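Local coordinates for protein aldehyde dehydrogenase (Anabaena variabilis, PDB 4H7N) that probably oxidises aldehydes to carboxylic acids with NAD+ as the electron acceptor, at residues L81-T84 against V85-I88; A253-W256 against G257-N261; G315-N318 against D319-D323; P376-E379 against E380-L384; R409-A413 against G414-I418. All coordinates share one frame; numbering follows the deposited sequence.

Interaction 1 (L81-T84 against V85-I88); sequences LSIT and VLEI
This is the N-terminal end of helix 82-106, where L81, just ahead of the helix, meets V85 across the opening turn. V85 N donates to L81 O at 2.9 Å. The next three i to i+4 bonds follow in step: L86 to S82, E87 to I83 and I88 to T84. The side chains pair along the same rise. L81 CD1 comes within 4.1 Å of V85 CG2, the branch set beside V85's own backbone N. Three residues apart, I83 CD1 and L86 CD1 cross at 4.0 Å. T84 and I88 run alongside each other, methyl to methyl, with T84 CG2 4.0 Å from I88 CD1. T84 can offer that methyl because OG1 is rotated back beside its backbone N (chi1 -76°), where it hydrogen-bonds to R80 O. The E87 chain is extended beyond CG: OE1 forms a salt bridge with R80, and OE2 accepts from T141 N, so the carboxylate links the residue before this segment to helix 139-144. T84, V85 and I88 pack on helix 67-78, while I83 and E87 touch F138 in the loop leading to helix 139-144.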
loop_
_atom_site.group_PDB
_atom_site.type_symbol
_atom_site.label_atom_id
_atom_site.label_comp_id
_atom_site.label_asym_id
_atom_site.label_seq_id
_atom_site.Cartn_x
_atom_site.Cartn_y
_atom_site.Cartn_z
ATOM N N LEU A 81 32.301 -12.848 -11.880
ATOM C CA LEU A 81 32.653 -13.435 -10.589
ATOM C C LEU A 81 32.580 -12.485 -9.391
ATOM O O LEU A 81 31.897 -12.790 -8.427
ATOM C CB LEU A 81 34.052 -14.074 -10.658
ATOM C CG LEU A 81 34.549 -14.802 -9.403
ATOM C CD1 LEU A 81 33.556 -15.836 -8.889
ATOM C CD2 LEU A 81 35.909 -15.467 -9.680
ATOM N N SER A 82 33.304 -11.368 -9.393
ATOM C CA SER A 82 33.445 -10.619 -8.143
ATOM C C SER A 82 32.098 -10.073 -7.669
ATOM O O SER A 82 31.783 -10.149 -6.470
ATOM C CB SER A 82 34.530 -9.557 -8.243
ATOM O OG SER A 82 34.210 -8.644 -9.269
ATOM N N ILE A 83 31.244 -9.624 -8.581
ATOM C CA ILE A 83 29.886 -9.204 -8.183
ATOM C C ILE A 83 29.034 -10.427 -7.808
ATOM O O ILE A 83 28.137 -10.333 -6.979
ATOM C CB ILE A 83 29.182 -8.319 -9.253
ATOM C CG1 ILE A 83 29.969 -7.038 -9.570
ATOM C CG2 ILE A 83 27.782 -7.949 -8.858
ATOM C CD1 ILE A 83 30.771 -6.438 -8.430
ATOM N N THR A 84 29.360 -11.601 -8.324
ATOM C CA THR A 84 28.685 -12.816 -7.846
ATOM C C THR A 84 28.966 -13.083 -6.377
ATOM O O THR A 84 28.050 -13.393 -5.591
ATOM C CB THR A 84 29.025 -14.022 -8.754
ATOM O OG1 THR A 84 28.280 -13.898 -9.968
ATOM C CG2 THR A 84 28.636 -15.301 -8.122
ATOM N N VAL A 85 30.229 -12.984 -6.002
ATOM C CA VAL A 85 30.620 -13.166 -4.597
ATOM C C VAL A 85 29.855 -12.163 -3.704
ATOM O O VAL A 85 29.313 -12.514 -2.675
ATOM C CB VAL A 85 32.122 -12.997 -4.396
ATOM C CG1 VAL A 85 32.491 -13.227 -2.940
ATOM C CG2 VAL A 85 32.891 -13.972 -5.297
ATOM N N LEU A 86 29.770 -10.923 -4.129
ATOM C CA LEU A 86 29.048 -9.920 -3.337
ATOM C C LEU A 86 27.572 -10.202 -3.251
ATOM O O LEU A 86 26.970 -10.024 -2.186
ATOM C CB LEU A 86 29.282 -8.511 -3.895
ATOM C CG LEU A 86 30.748 -8.091 -4.123
ATOM C CD1 LEU A 86 30.782 -6.585 -4.399
ATOM C CD2 LEU A 86 31.707 -8.441 -2.974
ATOM N N GLU A 87 26.965 -10.657 -4.347
ATOM C CA GLU A 87 25.535 -11.000 -4.288
ATOM C C GLU A 87 25.313 -12.072 -3.276
ATOM O O GLU A 87 24.361 -12.000 -2.474
ATOM C CB GLU A 87 25.010 -11.538 -5.612
ATOM C CG GLU A 87 24.309 -10.577 -6.475
ATOM C CD GLU A 87 23.552 -11.229 -7.621
ATOM O OE1 GLU A 87 24.143 -11.244 -8.707
ATOM O OE2 GLU A 87 22.358 -11.656 -7.458
ATOM N N ILE A 88 26.172 -13.094 -3.314
ATOM C CA ILE A 88 26.015 -14.189 -2.377
ATOM C C ILE A 88 26.187 -13.730 -0.911
ATOM O O ILE A 88 25.429 -14.136 -0.044
ATOM C CB ILE A 88 26.928 -15.368 -2.711
ATOM C CG1 ILE A 88 26.482 -15.989 -4.017
ATOM C CG2 ILE A 88 26.827 -16.402 -1.614
ATOM C CD1 ILE A 88 27.462 -16.959 -4.688
#

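Interaction 2 (A253-W256 against G257-N261); sequences AILW and GAVVN
W256 O receives V260 N at 3.0 Å, the last of a run of i to i+4 bonds that starts with G257 N on A253 O and continues through A258 on I254 and V259 on L255 as helix 247-259 ends. The bond from V259 N to L255 O is bent, 136° at the hydrogen, and weak i to i+3 bonds accompany the run: A258 N to L255 O and V259 N to W256 O. V260 is the first residue to leave helical backbone angles, yet its side chain turns back over the helix and covers W256. V260 CB stands over one face of the indole, 3.9 Å from the centroid of the five-membered ring and 20° off its normal, a CH-pi contact. CG2 of the same valine lies 3.5 Å from W256 NE1, while CG1, held between the backbone N and the carbonyl carbon (chi1 66°), sits 3.1 Å from W256 O. On another side of the helix L255 CD1 reaches V259 CG2 at 3.9 Å, and both residues pack on M370 of strand 369-375. The helix is the crossover of the beta-alpha-beta unit formed with strands 237-241 and 269-275. Around W256 gather W470, W471 and F472 of the second subunit, their rings inclined to the indole. The side-chain part of the contact is thus apolar and aromatic: the valine over the ring and the neighbouring subunit's aromatic residues both use the indole surface, making this helix end part of the dimer interface.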
loop_
_atom_site.group_PDB
_atom_site.type_symbol
_atom_site.label_atom_id
_atom_site.label_comp_id
_atom_site.label_asym_id
_atom_site.label_seq_id
_atom_site.Cartn_x
_atom_site.Cartn_y
_atom_site.Cartn_z
ATOM N N ALA A 253 33.208 7.664 -7.030
ATOM C CA ALA A 253 31.894 7.218 -6.605
ATOM C C ALA A 253 30.942 7.084 -7.809
ATOM O O ALA A 253 30.190 6.117 -7.899
ATOM C CB ALA A 253 31.309 8.181 -5.606
ATOM N N ILE A 254 30.988 8.077 -8.696
ATOM C CA ILE A 254 30.081 8.127 -9.858
ATOM C C ILE A 254 30.472 7.038 -10.867
ATOM O O ILE A 254 29.607 6.365 -11.434
ATOM C CB ILE A 254 30.056 9.523 -10.473
ATOM C CG1 ILE A 254 29.251 10.441 -9.534
ATOM C CG2 ILE A 254 29.509 9.508 -11.895
ATOM C CD1 ILE A 254 29.459 11.908 -9.740
ATOM N N LEU A 255 31.768 6.792 -11.018
ATOM C CA LEU A 255 32.182 5.694 -11.892
ATOM C C LEU A 255 31.632 4.364 -11.391
ATOM O O LEU A 255 31.058 3.567 -12.159
ATOM C CB LEU A 255 33.709 5.671 -12.015
ATOM C CG LEU A 255 34.237 4.464 -12.776
ATOM C CD1 LEU A 255 33.764 4.519 -14.220
ATOM C CD2 LEU A 255 35.738 4.366 -12.625
ATOM N N TRP A 256 31.793 4.099 -10.103
ATOM C CA TRP A 256 31.310 2.849 -9.509
ATOM C C TRP A 256 29.786 2.755 -9.637
ATOM O O TRP A 256 29.225 1.766 -10.093
ATOM C CB TRP A 256 31.767 2.704 -8.055
ATOM C CG TRP A 256 31.295 1.418 -7.478
ATOM C CD1 TRP A 256 31.857 0.173 -7.659
ATOM C CD2 TRP A 256 30.118 1.221 -6.710
ATOM N NE1 TRP A 256 31.105 -0.781 -7.013
ATOM C CE2 TRP A 256 30.031 -0.169 -6.425
ATOM C CE3 TRP A 256 29.153 2.085 -6.190
ATOM C CZ2 TRP A 256 28.989 -0.711 -5.678
ATOM C CZ3 TRP A 256 28.103 1.544 -5.463
ATOM C CH2 TRP A 256 28.023 0.153 -5.214
ATOM N N GLY A 257 29.120 3.828 -9.275
ATOM C CA GLY A 257 27.695 3.862 -9.349
ATOM C C GLY A 257 27.173 3.694 -10.755
ATOM O O GLY A 257 26.136 3.071 -10.922
ATOM N N ALA A 258 27.901 4.204 -11.754
ATOM C CA ALA A 258 27.432 4.085 -13.163
ATOM C C ALA A 258 27.768 2.767 -13.852
ATOM O O ALA A 258 27.070 2.401 -14.768
ATOM C CB ALA A 258 27.956 5.215 -13.994
ATOM N N VAL A 259 28.832 2.063 -13.445
ATOM C CA VAL A 259 29.251 0.913 -14.205
ATOM C C VAL A 259 29.354 -0.405 -13.450
ATOM O O VAL A 259 29.591 -1.435 -14.074
ATOM C CB VAL A 259 30.540 1.187 -15.016
ATOM C CG1 VAL A 259 30.419 2.503 -15.761
ATOM C CG2 VAL A 259 31.761 1.150 -14.122
ATOM N N VAL A 260 29.139 -0.409 -12.134
ATOM C CA VAL A 260 29.101 -1.650 -11.392
ATOM C C VAL A 260 27.976 -2.486 -12.001
ATOM O O VAL A 260 26.957 -1.967 -12.426
ATOM C CB VAL A 260 28.939 -1.440 -9.859
ATOM C CG1 VAL A 260 27.589 -0.828 -9.539
ATOM C CG2 VAL A 260 29.129 -2.751 -9.131
ATOM N N ASN A 261 28.246 -3.770 -12.141
ATOM C CA ASN A 261 27.380 -4.721 -12.827
ATOM C C ASN A 261 27.165 -4.301 -14.278
ATOM O O ASN A 261 26.109 -4.543 -14.856
ATOM C CB ASN A 261 26.021 -4.867 -12.105
ATOM C CG ASN A 261 25.380 -6.246 -12.346
ATOM O OD1 ASN A 261 26.067 -7.252 -12.367
ATOM N ND2 ASN A 261 24.088 -6.271 -12.578
#

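Interaction 3 (G315-N318 against D319-D323); sequences GIIN and DHILD
I316 lays its CG2 methyl over one face of the H320 imidazole, a CH-pi contact one turn apart on helix 311-326. The methyl is 4.1 Å from the ring centroid, shifted toward the rim on the side of NE2. With I316 CG2 anti to the backbone N and H320 CG anti to its carbonyl carbon (chi1 -75°), the two side chains run side by side in the same direction, which is what brings the methyl above the ring. H320 ND1 is hydrogen-bonded with T365 OG1, and the methyl over the face and this bond together probably limit the rotation of the ring. D319 OD2 lies at the edge of the same ring, in its plane, and makes a long, weak ion pair with K359 NZ.

Beneath the side chains the helix is regular. D319 N, H320 N, I321 N and L322 N donate in turn to the carbonyl oxygens of G315, I316, I317 and N318. The last of these is 3.0 Å long and nearly straight, 175° at the hydrogen. The H320 ring also keeps close to the backbone of the preceding turn, its CD2 lying 3.3 Å from I316 O. I317 is buried; its CG2 approaches I321 CD1 at 4.1 Å and its side chain packs on V337. On the more exposed side, N318 and L322 cross with an amide against a methyl: N318 ND2 is 3.6 Å from L322 CD1.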
loop_
_atom_site.group_PDB
_atom_site.type_symbol
_atom_site.label_atom_id
_atom_site.label_comp_id
_atom_site.label_asym_id
_atom_site.label_seq_id
_atom_site.Cartn_x
_atom_site.Cartn_y
_atom_site.Cartn_z
ATOM N N GLY A 315 20.797 -4.508 -27.418
ATOM C CA GLY A 315 20.176 -3.736 -28.471
ATOM C C GLY A 315 19.784 -2.345 -27.997
ATOM O O GLY A 315 19.989 -1.385 -28.705
ATOM N N ILE A 316 19.205 -2.237 -26.799
ATOM C CA ILE A 316 18.807 -0.941 -26.272
ATOM C C ILE A 316 20.009 -0.021 -26.041
ATOM O O ILE A 316 19.982 1.171 -26.398
ATOM C CB ILE A 316 18.055 -1.113 -24.937
ATOM C CG1 ILE A 316 16.646 -1.711 -25.205
ATOM C CG2 ILE A 316 17.978 0.213 -24.208
ATOM C CD1 ILE A 316 15.905 -2.181 -23.945
ATOM N N ILE A 317 21.052 -0.559 -25.405
ATOM C CA ILE A 317 22.261 0.242 -25.124
ATOM C C ILE A 317 22.858 0.735 -26.455
ATOM O O ILE A 317 23.213 1.908 -26.606
ATOM C CB ILE A 317 23.301 -0.565 -24.350
ATOM C CG1 ILE A 317 22.766 -0.958 -22.987
ATOM C CG2 ILE A 317 24.616 0.223 -24.193
ATOM C CD1 ILE A 317 23.555 -2.038 -22.285
ATOM N N ASN A 318 22.952 -0.166 -27.425
ATOM C CA ASN A 318 23.474 0.198 -28.743
ATOM C C ASN A 318 22.658 1.345 -29.382
ATOM O O ASN A 318 23.200 2.333 -29.876
ATOM C CB ASN A 318 23.518 -1.032 -29.641
ATOM C CG ASN A 318 24.143 -0.731 -30.986
ATOM O OD1 ASN A 318 25.323 -0.380 -31.079
ATOM N ND2 ASN A 318 23.335 -0.780 -32.011
ATOM N N ASP A 319 21.351 1.247 -29.245
ATOM C CA ASP A 319 20.454 2.259 -29.768
ATOM C C ASP A 319 20.627 3.615 -29.070
ATOM O O ASP A 319 20.619 4.647 -29.726
ATOM C CB ASP A 319 19.038 1.739 -29.648
ATOM C CG ASP A 319 18.023 2.739 -30.071
ATOM O OD1 ASP A 319 18.060 3.068 -31.261
ATOM O OD2 ASP A 319 17.196 3.190 -29.233
ATOM N N HIS A 320 20.868 3.606 -27.759
ATOM C CA HIS A 320 21.077 4.847 -27.000
ATOM C C HIS A 320 22.352 5.538 -27.425
ATOM O O HIS A 320 22.396 6.767 -27.540
ATOM C CB HIS A 320 21.054 4.581 -25.467
ATOM C CG HIS A 320 19.674 4.343 -24.935
ATOM N ND1 HIS A 320 19.323 4.554 -23.616
ATOM C CD2 HIS A 320 18.539 3.965 -25.576
ATOM C CE1 HIS A 320 18.032 4.311 -23.472
ATOM N NE2 HIS A 320 17.537 3.944 -24.642
ATOM N N ILE A 321 23.403 4.747 -27.647
ATOM C CA ILE A 321 24.689 5.291 -28.084
ATOM C C ILE A 321 24.547 5.888 -29.492
ATOM O O ILE A 321 24.931 7.034 -29.740
ATOM C CB ILE A 321 25.814 4.210 -28.074
ATOM C CG1 ILE A 321 26.093 3.724 -26.685
ATOM C CG2 ILE A 321 27.122 4.759 -28.632
ATOM C CD1 ILE A 321 26.969 2.502 -26.650
ATOM N N LEU A 322 23.955 5.138 -30.406
ATOM C CA LEU A 322 23.706 5.684 -31.761
ATOM C C LEU A 322 22.806 6.914 -31.802
ATOM O O LEU A 322 23.119 7.905 -32.488
ATOM C CB LEU A 322 23.122 4.613 -32.674
ATOM C CG LEU A 322 24.060 3.445 -32.991
ATOM C CD1 LEU A 322 23.285 2.365 -33.743
ATOM C CD2 LEU A 322 25.290 3.846 -33.794
ATOM N N ASP A 323 21.693 6.878 -31.074
ATOM C CA ASP A 323 20.793 8.064 -31.009
ATOM C C ASP A 323 21.591 9.280 -30.494
ATOM O O ASP A 323 21.477 10.392 -31.025
ATOM C CB ASP A 323 19.594 7.761 -30.094
ATOM C CG ASP A 323 18.795 9.002 -29.732
ATOM O OD1 ASP A 323 17.983 9.467 -30.567
ATOM O OD2 ASP A 323 18.950 9.522 -28.605
#

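Interaction 4 (P376-E379 against E380-L384); sequences PDVE and EAVYL
D377 is the N-cap of helix 378-386, and its side chain meets E380 in the first turn. From CB, the chain turns to put CG between the backbone N and the carbonyl carbon (chi1 51°), which swings the carboxylate back over the start of the helix. CG itself stays 4.0 Å from E380 N. At the tip, OD1 accepts from E380 N at 2.8 Å, met nearly along the C-O bond, and also lies 3.5 Å from E380 CB. The backbone of D377 takes a second share, since D377 O receives A381 N at 3.1 Å in the carbonyl plane. The carboxylate therefore gives a first-turn amide a side-chain acceptor, the usual N-cap role. Its negative charge probably suits the positive end of the helix dipole, although the E379 carboxylate, also an acceptor, is close by. The next bonds continue the helix: V382 N to V378 O and Y383 N to E379 O. Just before the cap, P376 CD rests 4.1 Å from E380 CG. On the side facing helix 401-408, V378 and V382 both pack against V407. Between them the branches cross, with V378 CG1 4.1 Å from V382 CG2.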
loop_
_atom_site.group_PDB
_atom_site.type_symbol
_atom_site.label_atom_id
_atom_site.label_comp_id
_atom_site.label_asym_id
_atom_site.label_seq_id
_atom_site.Cartn_x
_atom_site.Cartn_y
_atom_site.Cartn_z
ATOM N N PRO A 376 24.951 25.924 -15.374
ATOM C CA PRO A 376 25.358 27.251 -14.941
ATOM C C PRO A 376 24.987 27.604 -13.505
ATOM O O PRO A 376 25.623 28.477 -12.927
ATOM C CB PRO A 376 24.617 28.172 -15.912
ATOM C CG PRO A 376 23.382 27.413 -16.250
ATOM C CD PRO A 376 23.803 25.972 -16.294
ATOM N N ASP A 377 23.963 26.977 -12.942
ATOM C CA ASP A 377 23.537 27.275 -11.562
ATOM C C ASP A 377 22.740 26.114 -11.006
ATOM O O ASP A 377 22.301 25.247 -11.753
ATOM C CB ASP A 377 22.689 28.554 -11.511
ATOM C CG ASP A 377 21.558 28.528 -12.519
ATOM O OD1 ASP A 377 20.635 27.695 -12.387
ATOM O OD2 ASP A 377 21.609 29.334 -13.471
ATOM N N VAL A 378 22.562 26.117 -9.694
ATOM C CA VAL A 378 21.900 25.042 -8.973
ATOM C C VAL A 378 20.453 24.903 -9.400
ATOM O O VAL A 378 19.930 23.804 -9.483
ATOM C CB VAL A 378 21.893 25.295 -7.454
ATOM C CG1 VAL A 378 21.141 24.170 -6.759
ATOM C CG2 VAL A 378 23.315 25.378 -6.918
ATOM N N GLU A 379 19.804 26.017 -9.706
ATOM C CA GLU A 379 18.398 25.953 -10.076
ATOM C C GLU A 379 18.264 25.120 -11.338
ATOM O O GLU A 379 17.388 24.286 -11.428
ATOM C CB GLU A 379 17.794 27.363 -10.261
ATOM C CG GLU A 379 17.899 28.301 -9.034
ATOM C CD GLU A 379 19.343 28.785 -8.645
ATOM O OE1 GLU A 379 20.284 28.859 -9.472
ATOM O OE2 GLU A 379 19.570 29.091 -7.452
ATOM N N GLU A 380 19.179 25.284 -12.297
ATOM C CA GLU A 380 19.175 24.444 -13.486
ATOM C C GLU A 380 19.530 22.957 -13.211
ATOM O O GLU A 380 18.929 22.046 -13.790
ATOM C CB GLU A 380 20.117 25.021 -14.532
ATOM C CG GLU A 380 20.168 24.239 -15.850
ATOM C CD GLU A 380 18.855 24.274 -16.669
ATOM O OE1 GLU A 380 17.849 24.845 -16.185
ATOM O OE2 GLU A 380 18.824 23.738 -17.809
ATOM N N ALA A 381 20.510 22.729 -12.354
ATOM C CA ALA A 381 20.863 21.355 -11.939
ATOM C C ALA A 381 19.667 20.609 -11.362
ATOM O O ALA A 381 19.417 19.466 -11.723
ATOM C CB ALA A 381 22.011 21.393 -10.943
ATOM N N VAL A 382 18.922 21.259 -10.457
ATOM C CA VAL A 382 17.715 20.687 -9.876
ATOM C C VAL A 382 16.632 20.444 -10.960
ATOM O O VAL A 382 16.018 19.373 -10.981
ATOM C CB VAL A 382 17.153 21.601 -8.760
ATOM C CG1 VAL A 382 15.733 21.220 -8.350
ATOM C CG2 VAL A 382 18.095 21.529 -7.542
ATOM N N TYR A 383 16.416 21.414 -11.833
ATOM C CA TYR A 383 15.455 21.250 -12.930
ATOM C C TYR A 383 15.813 20.037 -13.800
ATOM O O TYR A 383 14.960 19.211 -14.107
ATOM C CB TYR A 383 15.424 22.493 -13.825
ATOM C CG TYR A 383 14.595 22.241 -15.058
ATOM C CD1 TYR A 383 13.200 22.193 -14.969
ATOM C CD2 TYR A 383 15.189 21.948 -16.284
ATOM C CE1 TYR A 383 12.429 21.914 -16.079
ATOM C CE2 TYR A 383 14.414 21.669 -17.400
ATOM C CZ TYR A 383 13.041 21.657 -17.270
ATOM O OH TYR A 383 12.249 21.390 -18.329
ATOM N N LEU A 384 17.075 19.936 -14.209
ATOM C CA LEU A 384 17.493 18.785 -15.033
ATOM C C LEU A 384 17.379 17.448 -14.287
ATOM O O LEU A 384 16.868 16.503 -14.834
ATOM C CB LEU A 384 18.915 18.979 -15.573
ATOM C CG LEU A 384 19.086 20.186 -16.522
ATOM C CD1 LEU A 384 20.561 20.581 -16.609
ATOM C CD2 LEU A 384 18.525 19.897 -17.904
#

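Interaction 5 (R409-A413 against G414-I418); sequences RQLNA and GAISI
A single methyl of I416, CD1, meets both A413 and L411, in a bend whose two halves touch through apolar packing: I416 CD1 fits against A413 CB at 3.6 Å, and against L411 CB at 4.1 Å. The residues lie where the loop after helix 401-408 turns into strand 415-418, so one isoleucine tip gathers two alternate residues of the incoming loop. Two torsions bring it there. I416 CG1 lies anti to the carbonyl carbon (chi1 -43°), and the next rotation (chi2 -71°) carries CD1 back toward the loop. L411 approaches at about a right angle to I416, and its CD1 also comes to 4.2 Å from I416 CD1. Between L411 and A413, N412 is the centre of an inverse gamma turn, with a weak bond of 3.1 Å from A413 N to L411 O.

Both L411 and I416 also pack on A394 and V396 of strand 393-397, beside which strand 415-418 runs in parallel. At its other edge, residues A415 to I418 pair in parallel with a strand of the second subunit, so the sheet continues across the dimer. A413 O accepts from Q457 NE2 of the second subunit, and I416 touches F459 of that chain. The A415 side chain is about 9 Å from that of E232, the predicted active-site residue. The contact between the two halves is thus made by side-chain carbons, while strand 415-418 spends backbone bonds on strand 393-397 and pairs with the second subunit.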
loop_
_atom_site.group_PDB
_atom_site.type_symbol
_atom_site.label_atom_id
_atom_site.label_comp_id
_atom_site.label_asym_id
_atom_site.label_seq_id
_atom_site.Cartn_x
_atom_site.Cartn_y
_atom_site.Cartn_z
ATOM N N ARG A 409 17.247 17.894 -0.866
ATOM C CA ARG A 409 15.872 18.065 -0.447
ATOM C C ARG A 409 14.943 18.564 -1.564
ATOM O O ARG A 409 13.747 18.439 -1.429
ATOM C CB ARG A 409 15.777 19.008 0.761
ATOM C CG ARG A 409 16.400 18.404 2.019
ATOM C CD ARG A 409 16.335 19.366 3.204
ATOM N NE ARG A 409 17.228 18.918 4.280
ATOM C CZ ARG A 409 18.273 19.602 4.763
ATOM N NH1 ARG A 409 18.626 20.817 4.281
ATOM N NH2 ARG A 409 18.979 19.062 5.764
ATOM N N GLN A 410 15.490 19.064 -2.673
ATOM C CA GLN A 410 14.671 19.513 -3.820
ATOM C C GLN A 410 14.387 18.449 -4.825
ATOM O O GLN A 410 13.640 18.683 -5.781
ATOM C CB GLN A 410 15.354 20.677 -4.517
ATOM C CG GLN A 410 15.456 21.864 -3.598
ATOM C CD GLN A 410 16.153 23.033 -4.242
ATOM O OE1 GLN A 410 15.705 23.545 -5.268
ATOM N NE2 GLN A 410 17.254 23.457 -3.665
ATOM N N LEU A 411 14.965 17.259 -4.627
ATOM C CA LEU A 411 14.872 16.264 -5.657
ATOM C C LEU A 411 13.713 15.305 -5.413
ATOM O O LEU A 411 13.510 14.869 -4.293
ATOM C CB LEU A 411 16.185 15.484 -5.730
ATOM C CG LEU A 411 17.431 16.330 -6.004
ATOM C CD1 LEU A 411 18.654 15.394 -6.075
ATOM C CD2 LEU A 411 17.275 17.063 -7.330
ATOM N N ASN A 412 13.000 14.961 -6.472
ATOM C CA ASN A 412 11.902 14.021 -6.430
ATOM C C ASN A 412 12.369 12.544 -6.507
ATOM O O ASN A 412 12.065 11.842 -7.444
ATOM C CB ASN A 412 10.915 14.354 -7.579
ATOM C CG ASN A 412 10.380 15.782 -7.498
ATOM O OD1 ASN A 412 10.157 16.324 -6.415
ATOM N ND2 ASN A 412 10.220 16.408 -8.645
ATOM N N ALA A 413 13.045 12.064 -5.473
ATOM C CA ALA A 413 13.548 10.693 -5.413
ATOM C C ALA A 413 13.541 10.185 -4.014
ATOM O O ALA A 413 13.681 10.961 -3.063
ATOM C CB ALA A 413 14.964 10.615 -5.986
ATOM N N GLY A 414 13.413 8.869 -3.868
ATOM C CA GLY A 414 13.271 8.267 -2.554
ATOM C C GLY A 414 14.531 8.240 -1.711
ATOM O O GLY A 414 14.472 8.401 -0.501
ATOM N N ALA A 415 15.664 7.975 -2.336
ATOM C CA ALA A 415 16.936 7.876 -1.575
ATOM C C ALA A 415 18.047 8.713 -2.220
ATOM O O ALA A 415 18.375 8.510 -3.388
ATOM C CB ALA A 415 17.349 6.429 -1.444
ATOM N N ILE A 416 18.554 9.702 -1.505
ATOM C CA ILE A 416 19.562 10.517 -2.067
ATOM C C ILE A 416 20.866 10.249 -1.330
ATOM O O ILE A 416 20.976 10.398 -0.117
ATOM C CB ILE A 416 19.246 12.010 -1.995
ATOM C CG1 ILE A 416 17.763 12.298 -2.365
ATOM C CG2 ILE A 416 20.267 12.834 -2.771
ATOM C CD1 ILE A 416 17.411 12.115 -3.795
ATOM N N SER A 417 21.868 9.900 -2.106
ATOM C CA SER A 417 23.233 9.740 -1.557
ATOM C C SER A 417 23.914 11.094 -1.515
ATOM O O SER A 417 23.793 11.851 -2.464
ATOM C CB SER A 417 24.021 8.759 -2.431
ATOM O OG SER A 417 23.515 7.425 -2.309
ATOM N N ILE A 418 24.632 11.374 -0.413
ATOM C CA ILE A 418 25.191 12.651 -0.158
ATOM C C ILE A 418 26.720 12.508 -0.023
ATOM O O ILE A 418 27.217 11.792 0.865
ATOM C CB ILE A 418 24.625 13.264 1.157
ATOM C CG1 ILE A 418 23.083 13.377 1.105
ATOM C CG2 ILE A 418 25.247 14.613 1.354
ATOM C CD1 ILE A 418 22.548 14.360 0.067
#

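From the N terminus, interaction 1 starts helix 82-106, interaction 2 ends helix 247-259, interaction 3 lies inside helix 311-326, interaction 4 caps helix 378-386, and interaction 5 leads from a loop into strand 415-418. Each lies within one continuous run, so none closes a long loop, and in sequence they follow in series without nesting or crossing. In space, two pairs touch. I83 of interaction 1 packs on V260 and N261 of interaction 2, joining the start of one helix to the end of another. V382 of interaction 4 meets Q410 of interaction 5, so helix 378-386 packs on the loop after helix 401-408. Interactions 2 and 5 both reach the second subunit. Interaction 3 touches none of the others.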